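Local coordinates for hypothetical protein SP2199 (PDB 2IBO) that is of unknown function but may bind thiamine or a related small molecule, at residues Ala20-Asp23 with Gln24-Tyr28; Val37-Phe41 with Glu42-Glu46. All blocks are in the same frame, centred on the assembly; numbering follows the deposited sequence.

Interaction 1: residues Ala20-Asp23 with Gln24-Tyr28; sequences AVID and QVIAY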
loop_
_atom_site.group_PDB
_atom_site.type_symbol
_atom_site.label_atom_id
_atom_site.label_comp_id
_atom_site.label_asym_id
_atom_site.label_seq_id
_atom_site.Cartn_x
_atom_site.Cartn_y
_atom_site.Cartn_z
ATOM N N ALA A 20 -15.639 14.901 -6.572
ATOM C CA ALA A 20 -15.556 16.143 -5.830
ATOM C C ALA A 20 -14.567 16.012 -4.691
ATOM O O ALA A 20 -13.716 16.881 -4.537
ATOM C CB ALA A 20 -16.926 16.548 -5.288
ATOM N N VAL A 21 -14.647 14.948 -3.891
ATOM C CA VAL A 21 -13.696 14.834 -2.786
ATOM C C VAL A 21 -12.293 14.802 -3.388
ATOM O O VAL A 21 -11.357 15.418 -2.862
ATOM C CB VAL A 21 -13.935 13.567 -1.885
ATOM C CG1 VAL A 21 -15.427 13.340 -1.682
ATOM C CG2 VAL A 21 -13.261 12.344 -2.469
ATOM N N ILE A 22 -12.154 14.125 -4.524
ATOM C CA ILE A 22 -10.853 14.062 -5.166
ATOM C C ILE A 22 -10.432 15.452 -5.648
ATOM O O ILE A 22 -9.308 15.895 -5.404
ATOM C CB ILE A 22 -10.853 13.027 -6.317
ATOM C CG1 ILE A 22 -10.793 11.616 -5.719
ATOM C CG2 ILE A 22 -9.647 13.235 -7.246
ATOM C CD1 ILE A 22 -10.880 10.524 -6.753
ATOM N N ASP A 23 -11.333 16.155 -6.320
ATOM C CA ASP A 23 -11.009 17.499 -6.783
ATOM C C ASP A 23 -10.617 18.363 -5.591
ATOM O O ASP A 23 -9.654 19.122 -5.662
ATOM C CB ASP A 23 -12.208 18.132 -7.503
ATOM C CG ASP A 23 -12.305 17.708 -8.956
ATOM O OD1 ASP A 23 -13.281 18.106 -9.629
ATOM O OD2 ASP A 23 -11.406 16.983 -9.428
ATOM N N GLN A 24 -11.362 18.235 -4.496
ATOM C CA GLN A 24 -11.094 19.025 -3.292
ATOM C C GLN A 24 -9.736 18.730 -2.669
ATOM O O GLN A 24 -9.044 19.642 -2.219
ATOM C CB GLN A 24 -12.184 18.795 -2.244
ATOM C CG GLN A 24 -13.571 19.213 -2.685
ATOM C CD GLN A 24 -13.693 20.704 -2.959
ATOM O OE1 GLN A 24 -12.996 21.265 -3.812
ATOM N NE2 GLN A 24 -14.594 21.354 -2.232
ATOM N N VAL A 25 -9.352 17.459 -2.638
ATOM C CA VAL A 25 -8.075 17.130 -2.053
ATOM C C VAL A 25 -6.935 17.667 -2.922
ATOM O O VAL A 25 -5.919 18.148 -2.405
ATOM C CB VAL A 25 -7.934 15.611 -1.843
ATOM C CG1 VAL A 25 -6.550 15.296 -1.274
ATOM C CG2 VAL A 25 -9.021 15.114 -0.878
ATOM N N ILE A 26 -7.109 17.606 -4.239
ATOM C CA ILE A 26 -6.089 18.097 -5.159
ATOM C C ILE A 26 -5.950 19.615 -5.016
ATOM O O ILE A 26 -4.844 20.136 -4.860
ATOM C CB ILE A 26 -6.439 17.741 -6.630
ATOM C CG1 ILE A 26 -6.316 16.229 -6.849
ATOM C CG2 ILE A 26 -5.492 18.478 -7.596
ATOM C CD1 ILE A 26 -4.866 15.740 -6.986
ATOM N N ALA A 27 -7.077 20.320 -5.066
ATOM C CA ALA A 27 -7.082 21.782 -4.944
ATOM C C ALA A 27 -6.406 22.208 -3.643
ATOM O O ALA A 27 -5.543 23.082 -3.633
ATOM C CB ALA A 27 -8.513 22.315 -4.985
ATOM N N TYR A 28 -6.803 21.589 -2.541
ATOM C CA TYR A 28 -6.194 21.913 -1.264
ATOM C C TYR A 28 -4.688 21.737 -1.349
ATOM O O TYR A 28 -3.943 22.626 -0.974
ATOM C CB TYR A 28 -6.712 21.014 -0.145
ATOM C CG TYR A 28 -5.813 21.077 1.061
ATOM C CD1 TYR A 28 -5.738 22.230 1.833
ATOM C CD2 TYR A 28 -4.956 20.022 1.369
ATOM C CE1 TYR A 28 -4.822 22.340 2.873
ATOM C CE2 TYR A 28 -4.034 20.120 2.408
ATOM C CZ TYR A 28 -3.974 21.285 3.148
ATOM O OH TYR A 28 -3.022 21.407 4.118
#
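Ala20, Val21, Ile22 and Asp23 each offer a carbonyl to the amide four residues on, in regular alpha-helical fashion, from Gln24 N to Ala20 O (2.7 Å) through to Ala27 N to Asp23 O (2.9 Å, 171° at the hydrogen). The intervening bonds, Val25 N to Val21 O and Ile26 N to Ile22 O, are of similar length. Side-chain carbons of the later turn sit against the oxygen ends of these carbonyls. Ile26 has CG1 turned back beside its own backbone N (chi1 -69°), which brings this methylene to 3.3 Å from Ile22 O and to 4.5 Å from Ile22 CG2, an apolar i to i+4 contact at the edge of van der Waals range. Val25 CG2 meets Val21 O and Gln24 CG meets Ala20 O in a similar way. This is the first helix of a ferredoxin-like beta-alpha-beta-beta-alpha-beta chain, packed on one face of the antiparallel sheet. Within these turns Val21 and Val25 are the buried residues: Val21 touches Pro11 and Val25 touches Leu7, both on strand 2-11, and Val25 also meets Ala63 of helix 49-64. Gln24 reaches Val62 on that helix, whereas the ring of Tyr28, led away from the preceding turn, lies against Ile55 and Glu58.

Interaction 2: residues Val37-Phe41 with Glu42-Glu46; sequences VVTPF and ETVLE
Glu42 meets Thr39 through its carbonyl oxygen, which takes two bonds from that one residue: Thr39 N at 3.0 Å and Thr39 OG1 at 2.6 Å. The hydroxyl lies between the backbone N and the carbonyl carbon of its own residue (chi1 70°), and this rotation brings it to the same oxygen as the amide. Together they close the turn of a beta hairpin, in which Pro40 and Phe41 hold the two central positions with type I backbone angles. The Glu42 side chain runs out extended beyond CG, with CG 3.6 Å from Thr39 OG1; its carboxylate bridges two lysines, OE1 pairing with Lys75 of the same chain and OE2 with Lys75 of the second subunit, and these probably offset the nearby carboxylate of Glu42 from that subunit. Thr43 forms a non-hydrogen-bonded pair with Val38, and its OG1 faces the valine methyls, CG1 being the nearer at 4.0 Å. Val44 and Val37 form the hydrogen-bonded pair, Val44 N giving to Val37 O (2.7 Å) and Val37 N to Val44 O (2.8 Å). On their face of the sheet, Val44 CG2 also approaches Thr39 CG2 at 4.3 Å. Leu45 and Glu46 carry the strand onward, Glu46 bonding through its backbone to Thr35 and through OE1 to Ile84 N. Strand 43-46 is thus flanked within the sheet by strand 35-38 and by strand 2-11, to which Thr43 and Leu45 are joined by backbone hydrogen bonds with Leu7 and Ile5, while Thr43 and Leu45 both pack against Leu29 of helix 16-31.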
loop_
_atom_site.group_PDB
_atom_site.type_symbol
_atom_site.label_atom_id
_atom_site.label_comp_id
_atom_site.label_asym_id
_atom_site.label_seq_id
_atom_site.Cartn_x
_atom_site.Cartn_y
_atom_site.Cartn_z
ATOM N N VAL A 37 3.594 16.277 -7.385
ATOM C CA VAL A 37 3.446 15.657 -8.691
ATOM C C VAL A 37 2.259 14.728 -8.637
ATOM O O VAL A 37 2.174 13.862 -7.763
ATOM C CB VAL A 37 4.652 14.806 -9.100
ATOM C CG1 VAL A 37 4.577 14.511 -10.573
ATOM C CG2 VAL A 37 5.953 15.526 -8.782
ATOM N N VAL A 38 1.330 14.917 -9.562
ATOM C CA VAL A 38 0.159 14.066 -9.594
ATOM C C VAL A 38 0.482 12.922 -10.540
ATOM O O VAL A 38 0.760 13.162 -11.703
ATOM C CB VAL A 38 -1.069 14.816 -10.132
ATOM C CG1 VAL A 38 -2.262 13.873 -10.140
ATOM C CG2 VAL A 38 -1.347 16.052 -9.255
ATOM N N THR A 39 0.482 11.689 -10.046
ATOM C CA THR A 39 0.739 10.553 -10.911
ATOM C C THR A 39 -0.611 9.842 -10.994
ATOM O O THR A 39 -1.527 10.176 -10.252
ATOM C CB THR A 39 1.846 9.632 -10.327
ATOM O OG1 THR A 39 1.358 8.960 -9.163
ATOM C CG2 THR A 39 3.061 10.443 -9.935
ATOM N N PRO A 40 -0.738 8.833 -11.871
ATOM C CA PRO A 40 -1.988 8.075 -12.054
ATOM C C PRO A 40 -2.696 7.432 -10.863
ATOM O O PRO A 40 -3.926 7.323 -10.861
ATOM C CB PRO A 40 -1.633 7.003 -13.088
ATOM C CG PRO A 40 -0.248 7.324 -13.581
ATOM C CD PRO A 40 0.406 8.171 -12.533
ATOM N N PHE A 41 -1.956 7.011 -9.848
ATOM C CA PHE A 41 -2.606 6.363 -8.700
ATOM C C PHE A 41 -2.460 7.116 -7.383
ATOM O O PHE A 41 -3.212 6.873 -6.434
ATOM C CB PHE A 41 -2.036 4.965 -8.502
ATOM C CG PHE A 41 -2.652 3.923 -9.376
ATOM C CD1 PHE A 41 -3.849 3.327 -9.014
ATOM C CD2 PHE A 41 -2.036 3.527 -10.562
ATOM C CE1 PHE A 41 -4.430 2.355 -9.803
ATOM C CE2 PHE A 41 -2.608 2.553 -11.366
ATOM C CZ PHE A 41 -3.809 1.964 -10.985
ATOM N N GLU A 42 -1.494 8.024 -7.326
ATOM C CA GLU A 42 -1.247 8.765 -6.106
ATOM C C GLU A 42 -0.613 10.132 -6.363
ATOM O O GLU A 42 0.035 10.343 -7.396
ATOM C CB GLU A 42 -0.328 7.927 -5.221
ATOM C CG GLU A 42 1.011 7.621 -5.869
ATOM C CD GLU A 42 1.755 6.512 -5.169
ATOM O OE1 GLU A 42 2.946 6.301 -5.480
ATOM O OE2 GLU A 42 1.152 5.843 -4.312
ATOM N N THR A 43 -0.787 11.057 -5.423
ATOM C CA THR A 43 -0.196 12.379 -5.598
ATOM C C THR A 43 1.027 12.385 -4.711
ATOM O O THR A 43 0.922 12.121 -3.511
ATOM C CB THR A 43 -1.183 13.529 -5.196
ATOM O OG1 THR A 43 -2.289 13.570 -6.113
ATOM C CG2 THR A 43 -0.481 14.865 -5.242
ATOM N N VAL A 44 2.180 12.680 -5.306
ATOM C CA VAL A 44 3.452 12.675 -4.586
ATOM C C VAL A 44 3.878 14.055 -4.126
ATOM O O VAL A 44 4.008 14.964 -4.938
ATOM C CB VAL A 44 4.588 12.077 -5.474
ATOM C CG1 VAL A 44 5.923 12.150 -4.750
ATOM C CG2 VAL A 44 4.260 10.643 -5.839
ATOM N N LEU A 45 4.114 14.188 -2.823
ATOM C CA LEU A 45 4.544 15.448 -2.222
ATOM C C LEU A 45 5.975 15.323 -1.709
ATOM O O LEU A 45 6.405 14.245 -1.314
ATOM C CB LEU A 45 3.604 15.832 -1.068
ATOM C CG LEU A 45 2.120 16.008 -1.427
ATOM C CD1 LEU A 45 1.321 16.358 -0.187
ATOM C CD2 LEU A 45 1.960 17.081 -2.466
ATOM N N GLU A 46 6.709 16.429 -1.700
ATOM C CA GLU A 46 8.095 16.408 -1.245
ATOM C C GLU A 46 8.405 17.634 -0.388
ATOM O O GLU A 46 8.068 18.753 -0.771
ATOM C CB GLU A 46 9.018 16.382 -2.462
ATOM C CG GLU A 46 10.404 15.905 -2.178
ATOM C CD GLU A 46 11.354 16.179 -3.328
ATOM O OE1 GLU A 46 12.418 15.536 -3.389
ATOM O OE2 GLU A 46 11.054 17.047 -4.169
#

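Overall arrangement
From the N terminus, strand 2-11 leads into helix 16-31, where interaction 1 joins successive turns without enclosing a loop. The chain then enters strand 35-38, and interaction 2 closes the tight turn before strand 43-46. The two contacts follow in series, neither nested nor crossed, with centres about 13 Å apart. They meet through Ile26: its CD1 lies 3.5 Å from Thr43 OG1 and 4.2 Å from Val38 CG2, so the helix rests on the hairpin face carrying Val38 and Thr43. Strand 2-11 serves both, packing under the helix and pairing with strand 43-46. The hairpin's turn extends to the second subunit.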